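Alkylpurine DNA glycosylase AlkC (Pseudomonas fluorescens, PDB 5VHV) probably excises alkylated purines from DNA, acting as a base-excision-repair glycosylase that does not flip the damaged base out of the duplex. Local coordinates at residues 84-89 against 116-121; 71-76 against 103-108; 123-128 against 160-165. All blocks are in the same frame, centred on the assembly; numbering follows the deposited sequence.

Contact 1: residues 84-89 against 116-121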
loop_
_atom_site.group_PDB
_atom_site.type_symbol
_atom_site.label_atom_id
_atom_site.label_comp_id
_atom_site.label_asym_id
_atom_site.label_seq_id
_atom_site.Cartn_x
_atom_site.Cartn_y
_atom_site.Cartn_z
ATOM N N VAL A 84 -14.543 -0.927 -10.824
ATOM C CA VAL A 84 -15.201 -1.926 -11.666
ATOM C C VAL A 84 -14.361 -2.221 -12.904
ATOM O O VAL A 84 -14.301 -3.364 -13.373
ATOM C CB VAL A 84 -16.619 -1.464 -12.037
ATOM C CG1 VAL A 84 -17.191 -2.292 -13.199
ATOM C CG2 VAL A 84 -17.523 -1.580 -10.825
ATOM N N SER A 85 -13.686 -1.203 -13.442
ATOM C CA SER A 85 -12.897 -1.355 -14.656
ATOM C C SER A 85 -11.708 -2.297 -14.495
ATOM O O SER A 85 -11.079 -2.645 -15.503
ATOM C CB SER A 85 -12.415 0.017 -15.128
ATOM O OG SER A 85 -13.552 0.857 -15.363
ATOM N N LEU A 86 -11.388 -2.731 -13.277
ATOM C CA LEU A 86 -10.356 -3.757 -13.099
ATOM C C LEU A 86 -10.628 -5.030 -13.898
ATOM O O LEU A 86 -9.676 -5.769 -14.188
ATOM C CB LEU A 86 -10.211 -4.138 -11.621
ATOM C CG LEU A 86 -9.654 -3.084 -10.676
ATOM C CD1 LEU A 86 -9.818 -3.508 -9.212
ATOM C CD2 LEU A 86 -8.214 -2.796 -10.986
ATOM N N PHE A 87 -11.882 -5.324 -14.267
ATOM C CA PHE A 87 -12.092 -6.560 -15.016
ATOM C C PHE A 87 -11.516 -6.481 -16.422
ATOM O O PHE A 87 -11.235 -7.523 -17.021
ATOM C CB PHE A 87 -13.570 -6.974 -15.048
ATOM C CG PHE A 87 -14.455 -6.170 -15.984
ATOM C CD1 PHE A 87 -14.459 -6.423 -17.349
ATOM C CD2 PHE A 87 -15.324 -5.221 -15.480
ATOM C CE1 PHE A 87 -15.279 -5.697 -18.205
ATOM C CE2 PHE A 87 -16.157 -4.497 -16.312
ATOM C CZ PHE A 87 -16.141 -4.733 -17.692
ATOM N N LEU A 88 -11.256 -5.278 -16.935
ATOM C CA LEU A 88 -10.688 -5.181 -18.277
ATOM C C LEU A 88 -9.248 -5.674 -18.300
ATOM O O LEU A 88 -8.935 -6.571 -19.095
ATOM C CB LEU A 88 -10.822 -3.745 -18.795
ATOM C CG LEU A 88 -12.266 -3.271 -18.914
ATOM C CD1 LEU A 88 -12.278 -1.744 -19.035
ATOM C CD2 LEU A 88 -12.909 -3.948 -20.109
ATOM N N PRO A 89 -8.334 -5.168 -17.477
ATOM C CA PRO A 89 -7.007 -5.807 -17.422
ATOM C C PRO A 89 -7.064 -7.270 -17.025
ATOM O O PRO A 89 -6.259 -8.073 -17.516
ATOM C CB PRO A 89 -6.239 -4.950 -16.393
ATOM C CG PRO A 89 -7.240 -4.067 -15.773
ATOM C CD PRO A 89 -8.398 -3.931 -16.672
ATOM N N ALA A 116 -3.888 -1.559 -14.091
ATOM C CA ALA A 116 -3.438 -2.867 -14.534
ATOM C C ALA A 116 -2.487 -3.525 -13.544
ATOM O O ALA A 116 -1.815 -4.499 -13.899
ATOM C CB ALA A 116 -2.783 -2.749 -15.923
ATOM N N GLU A 117 -2.461 -3.056 -12.289
ATOM C CA GLU A 117 -1.468 -3.523 -11.328
ATOM C C GLU A 117 -1.607 -5.003 -11.006
ATOM O O GLU A 117 -0.603 -5.652 -10.719
ATOM C CB GLU A 117 -1.555 -2.721 -10.024
ATOM C CG GLU A 117 -2.814 -2.962 -9.195
ATOM C CD GLU A 117 -3.006 -1.848 -8.171
ATOM O OE1 GLU A 117 -2.874 -2.134 -6.974
ATOM O OE2 GLU A 117 -3.308 -0.696 -8.565
ATOM N N PHE A 118 -2.829 -5.547 -11.013
ATOM C CA PHE A 118 -2.999 -6.982 -10.772
ATOM C C PHE A 118 -2.689 -7.797 -12.022
ATOM O O PHE A 118 -2.016 -8.837 -11.948
ATOM C CB PHE A 118 -4.422 -7.258 -10.284
ATOM C CG PHE A 118 -4.779 -6.459 -9.071
ATOM C CD1 PHE A 118 -4.059 -6.639 -7.899
ATOM C CD2 PHE A 118 -5.792 -5.525 -9.103
ATOM C CE1 PHE A 118 -4.345 -5.894 -6.787
ATOM C CE2 PHE A 118 -6.090 -4.776 -7.989
ATOM C CZ PHE A 118 -5.362 -4.956 -6.832
ATOM N N ALA A 119 -3.176 -7.339 -13.171
ATOM C CA ALA A 119 -3.026 -8.108 -14.405
ATOM C C ALA A 119 -1.554 -8.247 -14.802
ATOM O O ALA A 119 -1.127 -9.307 -15.262
ATOM C CB ALA A 119 -3.839 -7.432 -15.515
ATOM N N ILE A 120 -0.760 -7.185 -14.635
ATOM C CA ILE A 120 0.613 -7.245 -15.119
ATOM C C ILE A 120 1.411 -8.283 -14.345
ATOM O O ILE A 120 2.376 -8.849 -14.874
ATOM C CB ILE A 120 1.275 -5.856 -15.041
ATOM C CG1 ILE A 120 2.595 -5.827 -15.818
ATOM C CG2 ILE A 120 1.520 -5.421 -13.588
ATOM C CD1 ILE A 120 2.427 -5.928 -17.324
ATOM N N ARG A 121 0.991 -8.603 -13.116
ATOM C CA ARG A 121 1.740 -9.553 -12.299
ATOM C C ARG A 121 1.633 -10.978 -12.827
ATOM O O ARG A 121 2.563 -11.768 -12.646
ATOM C CB ARG A 121 1.277 -9.455 -10.840
ATOM C CG ARG A 121 1.602 -8.070 -10.259
ATOM C CD ARG A 121 1.027 -7.867 -8.864
ATOM N NE ARG A 121 1.748 -8.479 -7.745
ATOM C CZ ARG A 121 2.867 -7.980 -7.214
ATOM N NH1 ARG A 121 3.433 -6.905 -7.754
ATOM N NH2 ARG A 121 3.416 -8.539 -6.125
#
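Pro89 pushes its CB into the angle between two alanine methyls, and this bump-in-hollow fit is the tightest part of the contact between residues 84-89 and 116-121. CB of Pro89 lies 3.6 Å from CB of Ala119 on one flank and 4.1 Å from CB of Ala116 on the other. The alanines are small enough to let the backbones come close, with CA atoms of Pro89 and Ala116 only 5.5 Å apart. The carbonyl of the proline joins in as well: its O touches CB of Ala119 at 3.2 Å, a close approach that marks how snugly the start of helix 87-95 is set against its partner.

A second bump lies further out, where Leu86 meets Phe118. The leucine carries CG beside its backbone N and anti to the carbonyl carbon (chi1 -68°), and this brings the forked end nearer to the other segment than its CB alone would suggest. The fork straddles the ring plane at the CD2-CE2 edge: CD2 of Leu86 is 4.1 Å from CD2 of Phe118, and CD1 of Leu86 lies by CE2. One face of the ring is taken by its own neighbour, CG of Glu117, which rests 3.8 Å above the ring centre, and the carboxylate beyond is tied to Arg148 and Ser115. Met50 and Met47 of helix 46-60 touch Leu86 and Phe118 respectively.

The contact joins the starts of helices 87-95 and 119-126, next-but-one neighbours in the HEAT-like solenoid, with Leu86 at the 9B4 pocket. With only carbon surfaces and one backbone oxygen meeting, the two segments are held by close fit and burial of apolar groups; the polar bonds nearby stay within each segment or lead elsewhere.

Contact 2: residues 71-76 against 103-108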
loop_
_atom_site.group_PDB
_atom_site.type_symbol
_atom_site.label_atom_id
_atom_site.label_comp_id
_atom_site.label_asym_id
_atom_site.label_seq_id
_atom_site.Cartn_x
_atom_site.Cartn_y
_atom_site.Cartn_z
ATOM N N LEU A 71 -13.823 -4.424 -28.740
ATOM C CA LEU A 71 -15.034 -4.047 -28.011
ATOM C C LEU A 71 -14.693 -3.486 -26.637
ATOM O O LEU A 71 -15.310 -2.520 -26.178
ATOM C CB LEU A 71 -15.958 -5.242 -27.842
ATOM C CG LEU A 71 -16.423 -5.938 -29.121
ATOM C CD1 LEU A 71 -17.341 -7.085 -28.766
ATOM C CD2 LEU A 71 -17.130 -4.961 -30.062
ATOM N N LEU A 72 -13.747 -4.114 -25.947
ATOM C CA LEU A 72 -13.433 -3.697 -24.588
ATOM C C LEU A 72 -12.734 -2.334 -24.563
ATOM O O LEU A 72 -12.913 -1.563 -23.606
ATOM C CB LEU A 72 -12.589 -4.774 -23.918
ATOM C CG LEU A 72 -13.273 -6.158 -23.761
ATOM C CD1 LEU A 72 -12.309 -7.118 -23.078
ATOM C CD2 LEU A 72 -14.577 -6.084 -22.962
ATOM N N TYR A 73 -11.948 -2.010 -25.596
ATOM C CA TYR A 73 -11.434 -0.650 -25.721
ATOM C C TYR A 73 -12.575 0.359 -25.758
ATOM O O TYR A 73 -12.491 1.423 -25.131
ATOM C CB TYR A 73 -10.583 -0.499 -26.981
ATOM C CG TYR A 73 -9.098 -0.783 -26.851
ATOM C CD1 TYR A 73 -8.631 -1.989 -26.334
ATOM C CD2 TYR A 73 -8.154 0.160 -27.273
ATOM C CE1 TYR A 73 -7.267 -2.253 -26.246
ATOM C CE2 TYR A 73 -6.789 -0.088 -27.195
ATOM C CZ TYR A 73 -6.346 -1.295 -26.679
ATOM O OH TYR A 73 -4.987 -1.546 -26.605
ATOM N N ALA A 74 -13.643 0.061 -26.513
ATOM C CA ALA A 74 -14.770 0.986 -26.579
ATOM C C ALA A 74 -15.572 0.984 -25.291
ATOM O O ALA A 74 -16.150 2.016 -24.921
ATOM C CB ALA A 74 -15.681 0.644 -27.752
ATOM N N LEU A 75 -15.597 -0.150 -24.585
ATOM C CA LEU A 75 -16.356 -0.239 -23.346
ATOM C C LEU A 75 -15.721 0.608 -22.242
ATOM O O LEU A 75 -16.438 1.192 -21.420
ATOM C CB LEU A 75 -16.452 -1.700 -22.905
ATOM C CG LEU A 75 -17.312 -1.955 -21.666
ATOM C CD1 LEU A 75 -18.770 -1.702 -21.944
ATOM C CD2 LEU A 75 -17.067 -3.374 -21.122
ATOM N N ALA A 76 -14.395 0.711 -22.224
ATOM C CA ALA A 76 -13.718 1.304 -21.070
ATOM C C ALA A 76 -14.238 2.688 -20.704
ATOM O O ALA A 76 -14.598 2.888 -19.534
ATOM C CB ALA A 76 -12.206 1.315 -21.324
ATOM N N SER A 103 -1.436 -7.626 -25.819
ATOM C CA SER A 103 -1.859 -7.566 -24.426
ATOM C C SER A 103 -1.155 -6.442 -23.674
ATOM O O SER A 103 -1.785 -5.724 -22.886
ATOM C CB SER A 103 -1.616 -8.911 -23.750
ATOM O OG SER A 103 -2.517 -9.884 -24.286
ATOM N N MET A 104 0.137 -6.240 -23.935
ATOM C CA MET A 104 0.828 -5.135 -23.285
ATOM C C MET A 104 0.211 -3.804 -23.686
ATOM O O MET A 104 0.038 -2.915 -22.840
ATOM C CB MET A 104 2.318 -5.152 -23.625
ATOM C CG MET A 104 3.096 -6.297 -22.990
ATOM S SD MET A 104 2.977 -6.402 -21.199
ATOM C CE MET A 104 1.811 -7.760 -21.030
ATOM N N ALA A 105 -0.104 -3.639 -24.972
ATOM C CA ALA A 105 -0.705 -2.395 -25.426
ATOM C C ALA A 105 -2.060 -2.200 -24.773
ATOM O O ALA A 105 -2.406 -1.083 -24.370
ATOM C CB ALA A 105 -0.835 -2.374 -26.954
ATOM N N ALA A 106 -2.822 -3.294 -24.620
ATOM C CA ALA A 106 -4.116 -3.224 -23.947
ATOM C C ALA A 106 -3.981 -2.817 -22.481
ATOM O O ALA A 106 -4.783 -2.018 -21.979
ATOM C CB ALA A 106 -4.849 -4.566 -24.059
ATOM N N LEU A 107 -3.004 -3.374 -21.761
ATOM C CA LEU A 107 -2.848 -3.002 -20.355
ATOM C C LEU A 107 -2.457 -1.538 -20.235
ATOM O O LEU A 107 -2.921 -0.826 -19.331
ATOM C CB LEU A 107 -1.806 -3.891 -19.665
ATOM C CG LEU A 107 -2.147 -5.377 -19.512
ATOM C CD1 LEU A 107 -1.005 -6.122 -18.770
ATOM C CD2 LEU A 107 -3.465 -5.592 -18.807
ATOM N N LYS A 108 -1.618 -1.063 -21.154
ATOM C CA LYS A 108 -1.201 0.334 -21.085
ATOM C C LYS A 108 -2.395 1.255 -21.304
ATOM O O LYS A 108 -2.499 2.323 -20.686
ATOM C CB LYS A 108 -0.126 0.613 -22.129
ATOM C CG LYS A 108 0.392 2.039 -22.111
ATOM C CD LYS A 108 1.313 2.322 -23.301
ATOM C CE LYS A 108 1.704 3.786 -23.298
ATOM N NZ LYS A 108 2.672 4.128 -24.382
#
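Tyr73 swings its CG off the staggered position, to a chi1 of -90°, and turns its ring with chi2 at 54°; together these carry the phenol from a CB that does not face helix 100-110 across to the backbone around Ala106. The hydroxyl end does most of the touching. OH of Tyr73 lies 3.3 Å from CA of Ala106 and 3.4 Å from the carbonyl O of Ala105, at a spot where the helix bears only methyl side chains. Behind it, CE1 of the ring approaches CB of Ala106 at 4.0 Å, the methyl lying at the ring edge and near its plane. The nearest CA atoms, of Tyr73 and Ala106, are 8.0 Å apart, and the tyrosine side chain spans that interval.

Two other aromatics hold the ring: it stacks on Tyr109 and meets Phe110 edge to face. With an alanine here, the phenol that bridges the two helices would be missing, and the rings of Tyr109 and Phe110 would probably be left without their aromatic partner and freer to turn.

Helix 87-95 comes between the two helices in the chain and packs on both, touching Leu72 and Leu107. Next-but-one helices running in the same general direction, with an oppositely directed one linking them, are typical of the HEAT-like helical solenoid known for this family of alkylpurine glycosylases.

Contact 3: residues 123-128 against 160-165. With 9B4 ((2R,5R,13R,16R)-9-(hydroxymethyl)-9-{[(2R)-2-hydroxypropoxy]methyl}-5,13-dimethyl-4,7,11,14-tetraoxaheptadecane-2,16-diol), chain L; nucleotides of chain D.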
loop_
_atom_site.group_PDB
_atom_site.type_symbol
_atom_site.label_atom_id
_atom_site.label_comp_id
_atom_site.label_asym_id
_atom_site.label_seq_id
_atom_site.Cartn_x
_atom_site.Cartn_y
_atom_site.Cartn_z
ATOM N N PHE A 123 1.755 -11.644 -15.971
ATOM C CA PHE A 123 2.773 -11.651 -17.015
ATOM C C PHE A 123 4.170 -11.645 -16.402
ATOM O O PHE A 123 5.065 -12.333 -16.897
ATOM C CB PHE A 123 2.582 -10.456 -17.955
ATOM C CG PHE A 123 1.361 -10.557 -18.850
ATOM C CD1 PHE A 123 1.425 -11.187 -20.093
ATOM C CD2 PHE A 123 0.164 -10.012 -18.448
ATOM C CE1 PHE A 123 0.303 -11.255 -20.919
ATOM C CE2 PHE A 123 -0.975 -10.075 -19.265
ATOM C CZ PHE A 123 -0.903 -10.706 -20.495
ATOM N N LEU A 124 4.375 -10.904 -15.303
ATOM C CA LEU A 124 5.675 -10.945 -14.641
ATOM C C LEU A 124 5.973 -12.335 -14.100
ATOM O O LEU A 124 7.140 -12.741 -14.034
ATOM C CB LEU A 124 5.735 -9.901 -13.527
ATOM C CG LEU A 124 5.876 -8.450 -14.010
ATOM C CD1 LEU A 124 5.539 -7.498 -12.885
ATOM C CD2 LEU A 124 7.290 -8.147 -14.530
ATOM N N LEU A 125 4.931 -13.092 -13.740
ATOM C CA LEU A 125 5.141 -14.431 -13.193
ATOM C C LEU A 125 5.525 -15.414 -14.287
ATOM O O LEU A 125 6.472 -16.201 -14.127
ATOM C CB LEU A 125 3.879 -14.899 -12.464
ATOM C CG LEU A 125 3.997 -16.259 -11.769
ATOM C CD1 LEU A 125 5.056 -16.225 -10.646
ATOM C CD2 LEU A 125 2.620 -16.676 -11.239
ATOM N N HIS A 126 4.810 -15.374 -15.420
ATOM C CA HIS A 126 4.994 -16.355 -16.491
ATOM C C HIS A 126 6.037 -15.945 -17.529
ATOM O O HIS A 126 6.652 -16.826 -18.157
ATOM C CB HIS A 126 3.650 -16.601 -17.190
ATOM C CG HIS A 126 3.652 -17.785 -18.118
ATOM N ND1 HIS A 126 3.993 -17.688 -19.451
ATOM C CD2 HIS A 126 3.348 -19.089 -17.903
ATOM C CE1 HIS A 126 3.904 -18.882 -20.016
ATOM N NE2 HIS A 126 3.516 -19.750 -19.098
ATOM N N ASP A 127 6.300 -14.649 -17.672
ATOM C CA ASP A 127 7.196 -14.114 -18.703
ATOM C C ASP A 127 7.975 -12.924 -18.134
ATOM O O ASP A 127 7.876 -11.784 -18.598
ATOM C CB ASP A 127 6.377 -13.707 -19.926
ATOM C CG ASP A 127 5.747 -14.900 -20.590
ATOM O OD1 ASP A 127 6.405 -15.548 -21.410
ATOM O OD2 ASP A 127 4.620 -15.225 -20.222
ATOM N N PHE A 128 8.772 -13.197 -17.099
ATOM C CA PHE A 128 9.321 -12.114 -16.299
ATOM C C PHE A 128 10.174 -11.167 -17.143
ATOM O O PHE A 128 9.947 -9.950 -17.139
ATOM C CB PHE A 128 10.144 -12.645 -15.131
ATOM C CG PHE A 128 10.733 -11.545 -14.323
ATOM C CD1 PHE A 128 9.927 -10.802 -13.488
ATOM C CD2 PHE A 128 12.061 -11.201 -14.461
ATOM C CE1 PHE A 128 10.427 -9.752 -12.762
ATOM C CE2 PHE A 128 12.587 -10.135 -13.734
ATOM C CZ PHE A 128 11.766 -9.410 -12.881
ATOM N N TRP A 160 -3.315 -7.518 -2.183
ATOM C CA TRP A 160 -4.355 -8.167 -2.990
ATOM C C TRP A 160 -3.792 -8.906 -4.200
ATOM O O TRP A 160 -4.560 -9.298 -5.089
ATOM C CB TRP A 160 -5.430 -7.176 -3.447
ATOM C CG TRP A 160 -6.286 -6.624 -2.359
ATOM C CD1 TRP A 160 -6.003 -6.585 -1.013
ATOM C CD2 TRP A 160 -7.587 -6.038 -2.516
ATOM N NE1 TRP A 160 -7.048 -5.983 -0.332
ATOM C CE2 TRP A 160 -8.029 -5.643 -1.228
ATOM C CE3 TRP A 160 -8.414 -5.786 -3.623
ATOM C CZ2 TRP A 160 -9.259 -5.035 -1.019
ATOM C CZ3 TRP A 160 -9.642 -5.174 -3.412
ATOM C CH2 TRP A 160 -10.052 -4.807 -2.119
ATOM N N SER A 161 -2.480 -9.141 -4.245
ATOM C CA SER A 161 -1.871 -9.995 -5.262
ATOM C C SER A 161 -0.828 -10.879 -4.603
ATOM O O SER A 161 -0.401 -10.633 -3.476
ATOM C CB SER A 161 -1.236 -9.190 -6.398
ATOM O OG SER A 161 -0.659 -10.037 -7.391
ATOM N N PHE A 162 -0.471 -11.955 -5.300
ATOM C CA PHE A 162 0.652 -12.771 -4.879
ATOM C C PHE A 162 1.932 -11.949 -4.877
ATOM O O PHE A 162 2.108 -11.006 -5.657
ATOM C CB PHE A 162 0.806 -14.006 -5.796
ATOM C CG PHE A 162 0.711 -13.688 -7.273
ATOM C CD1 PHE A 162 1.837 -13.361 -8.001
ATOM C CD2 PHE A 162 -0.509 -13.737 -7.922
ATOM C CE1 PHE A 162 1.722 -13.057 -9.360
ATOM C CE2 PHE A 162 -0.620 -13.433 -9.268
ATOM C CZ PHE A 162 0.488 -13.105 -9.980
ATOM N N ARG A 163 2.826 -12.302 -3.965
ATOM C CA ARG A 163 4.149 -11.718 -3.948
ATOM C C ARG A 163 4.902 -12.165 -5.197
ATOM O O ARG A 163 4.668 -13.259 -5.721
ATOM C CB ARG A 163 4.905 -12.148 -2.688
ATOM C CG ARG A 163 4.297 -11.581 -1.410
ATOM C CD ARG A 163 5.144 -11.855 -0.175
ATOM N NE ARG A 163 4.430 -11.447 1.031
ATOM C CZ ARG A 163 4.827 -11.711 2.274
ATOM N NH1 ARG A 163 5.952 -12.392 2.498
ATOM N NH2 ARG A 163 4.078 -11.319 3.296
ATOM N N LEU A 164 5.780 -11.303 -5.694
ATOM C CA LEU A 164 6.638 -11.647 -6.833
ATOM C C LEU A 164 7.968 -12.130 -6.260
ATOM O O LEU A 164 8.836 -11.330 -5.898
ATOM C CB LEU A 164 6.814 -10.461 -7.785
ATOM C CG LEU A 164 5.606 -10.095 -8.651
ATOM C CD1 LEU A 164 5.880 -8.812 -9.434
ATOM C CD2 LEU A 164 5.251 -11.236 -9.600
ATOM N N ALA A 165 8.109 -13.455 -6.139
ATOM C CA ALA A 165 9.286 -14.023 -5.483
ATOM C C ALA A 165 10.572 -13.643 -6.200
ATOM O O ALA A 165 11.609 -13.438 -5.554
ATOM C CB ALA A 165 9.164 -15.545 -5.395
HETATM C C01 9B4 L . -9.814 -3.036 2.920
HETATM C C02 9B4 L . -9.214 -1.985 1.985
HETATM C C03 9B4 L . -10.227 -1.648 0.908
HETATM C C05 9B4 L . -10.581 -0.521 -1.074
HETATM C C06 9B4 L . -10.376 0.822 -1.766
HETATM C C07 9B4 L . -8.922 0.989 -2.190
HETATM C C09 9B4 L . -7.205 0.064 -3.473
HETATM C C10 9B4 L . -6.995 -0.400 -4.917
HETATM C C12 9B4 L . -7.691 0.032 -7.151
HETATM C C13 9B4 L . -8.173 1.169 -8.059
HETATM C C15 9B4 L . -8.606 0.606 -9.412
HETATM C C16 9B4 L . -7.485 -1.839 -5.005
HETATM C C17 9B4 L . -10.704 2.003 -0.840
HETATM C C23 9B4 L . -11.269 0.751 -3.011
HETATM C C25 9B4 L . -12.831 2.322 -3.620
HETATM C C26 9B4 L . -13.207 3.274 -4.744
HETATM C C27 9B4 L . -12.047 3.505 -5.720
HETATM C C34 9B4 L . -6.855 -1.863 1.723
HETATM C C35 9B4 L . -6.035 -1.544 0.483
HETATM C C37 9B4 L . -4.584 -1.348 0.927
HETATM O O04 9B4 L . -9.703 -0.704 0.003
HETATM O O08 9B4 L . -8.566 0.013 -3.121
HETATM O O11 9B4 L . -7.709 0.426 -5.803
HETATM O O14 9B4 L . -9.267 1.818 -7.474
HETATM O O18 9B4 L . -11.961 1.903 -0.218
HETATM O O24 9B4 L . -11.460 1.986 -3.621
HETATM O O28 9B4 L . -14.275 2.665 -5.410
HETATM O O33 9B4 L . -8.065 -2.459 1.350
HETATM O O36 9B4 L . -6.150 -2.598 -0.435
ATOM P P DA D 10 0.967 -14.844 -1.360
ATOM O OP1 DA D 10 2.213 -14.568 -2.127
ATOM O OP2 DA D 10 0.165 -16.023 -1.790
ATOM O "O5'" DA D 10 1.415 -15.063 0.146
ATOM C "C5'" DA D 10 2.267 -14.130 0.719
ATOM C "C4'" DA D 10 2.409 -14.399 2.182
ATOM O "O4'" DA D 10 1.153 -14.132 2.843
ATOM C "C3'" DA D 10 2.768 -15.847 2.517
ATOM O "O3'" DA D 10 4.029 -15.875 3.098
ATOM C "C2'" DA D 10 1.664 -16.295 3.478
ATOM C "C1'" DA D 10 1.083 -14.980 3.955
ATOM N N9 DA D 10 -0.300 -15.051 4.412
ATOM C C8 DA D 10 -1.375 -15.562 3.742
ATOM N N7 DA D 10 -2.500 -15.471 4.404
ATOM C C5 DA D 10 -2.139 -14.854 5.587
ATOM C C6 DA D 10 -2.880 -14.483 6.727
ATOM N N6 DA D 10 -4.193 -14.714 6.858
ATOM N N1 DA D 10 -2.205 -13.893 7.748
ATOM C C2 DA D 10 -0.887 -13.689 7.617
ATOM N N3 DA D 10 -0.088 -14.004 6.595
ATOM C C4 DA D 10 -0.787 -14.583 5.603
ATOM P P DT D 7 -15.839 -6.482 1.808
ATOM O OP1 DT D 7 -16.647 -6.560 0.588
ATOM O OP2 DT D 7 -16.271 -7.283 2.996
ATOM O "O5'" DT D 7 -14.326 -6.795 1.587
ATOM C "C5'" DT D 7 -13.686 -6.261 0.465
ATOM C "C4'" DT D 7 -12.279 -6.788 0.361
ATOM O "O4'" DT D 7 -11.495 -6.281 1.465
ATOM C "C3'" DT D 7 -12.132 -8.317 0.400
ATOM O "O3'" DT D 7 -11.755 -8.765 -0.913
ATOM C "C2'" DT D 7 -11.048 -8.567 1.485
ATOM C "C1'" DT D 7 -10.448 -7.181 1.715
ATOM N N1 DT D 7 -9.955 -6.934 3.069
ATOM C C2 DT D 7 -8.652 -6.519 3.250
ATOM O O2 DT D 7 -7.857 -6.353 2.330
ATOM N N3 DT D 7 -8.310 -6.253 4.552
ATOM C C4 DT D 7 -9.108 -6.391 5.662
ATOM O O4 DT D 7 -8.696 -6.160 6.793
ATOM C C5 DT D 7 -10.463 -6.826 5.403
ATOM C C7 DT D 7 -11.425 -7.003 6.537
ATOM C C6 DT D 7 -10.820 -7.073 4.131
#
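Leu125 and Leu164 mark the nearest backbone approach, CA to CA 7.1 Å, where the last turn of helix 119-126 lies against an irregular loop segment that ends with Leu164 at the N-cap position of helix 165-169. Leu124 and Leu164 cross at about a right angle, their CD1 methyls 3.7 Å apart, while CD2 of Leu164 comes up to CB of Leu124. One residue on, Leu125 sends CD2 obliquely to CE1 of Phe162, at 4.2 Å. Phe162 holds CG in the crowded position between its backbone N and carbonyl carbon (chi1 46°), with OG of Ser161 lying 3.7 Å above the centre of its ring and His122 meeting it edge to face.

Away from the helix, the same loop grips DNA. Arg163 gives its backbone N to OP1 of DA10 of chain D in a nearly straight bond of 3.0 Å (170° at the hydrogen), and its extended side chain lays the guanidinium face over the sugar, with C4' of that nucleotide 3.5 Å above it. Trp160 donates from NE1 to O2 of DT7 of chain D, 2.8 Å long and bent to 146°. O2 lies on the minor-groove edge of thymine, consistent with the loop approaching the DNA from that side. 9B4 and the DNA backbone lie over opposite faces of the indole, O36 of 9B4 toward the rim on one side and O3' of DT7 of chain D on the other.

Leu124 also packs on Thr131 and Met135 of helix 128-138, while Phe123, on another flank of helix 119-126, packs on helix 100-110. The loop thus runs from the DNA surface to helix 165-169 with its two apolar side chains anchored on the end of helix 119-126.

In the fold
Helix 119-126 serves both contact 1 and contact 3, whose centres lie 13 Å apart. Arg121 ties them: its NH2 makes a probable hydrogen bond of 2.8 Å to O of Phe162, in the DNA-binding loop. Nearer the ligand, Phe118 CE1 packs on Trp160 CB at 3.7 Å, so that Phe118 links Leu86 and Trp160, both of the 9B4 pocket. Contact 2, centred 10 Å from contact 1, joins it through Leu107, whose CD1 meets CD1 of Ile120. The centres of contacts 2 and 3 are 21 Å apart, yet Met104 CE packs on Phe123 CD1 at 3.6 Å. The nearest atom of contact 2 is about 16 Å from the nucleic acid, against about 6 Å for contact 1.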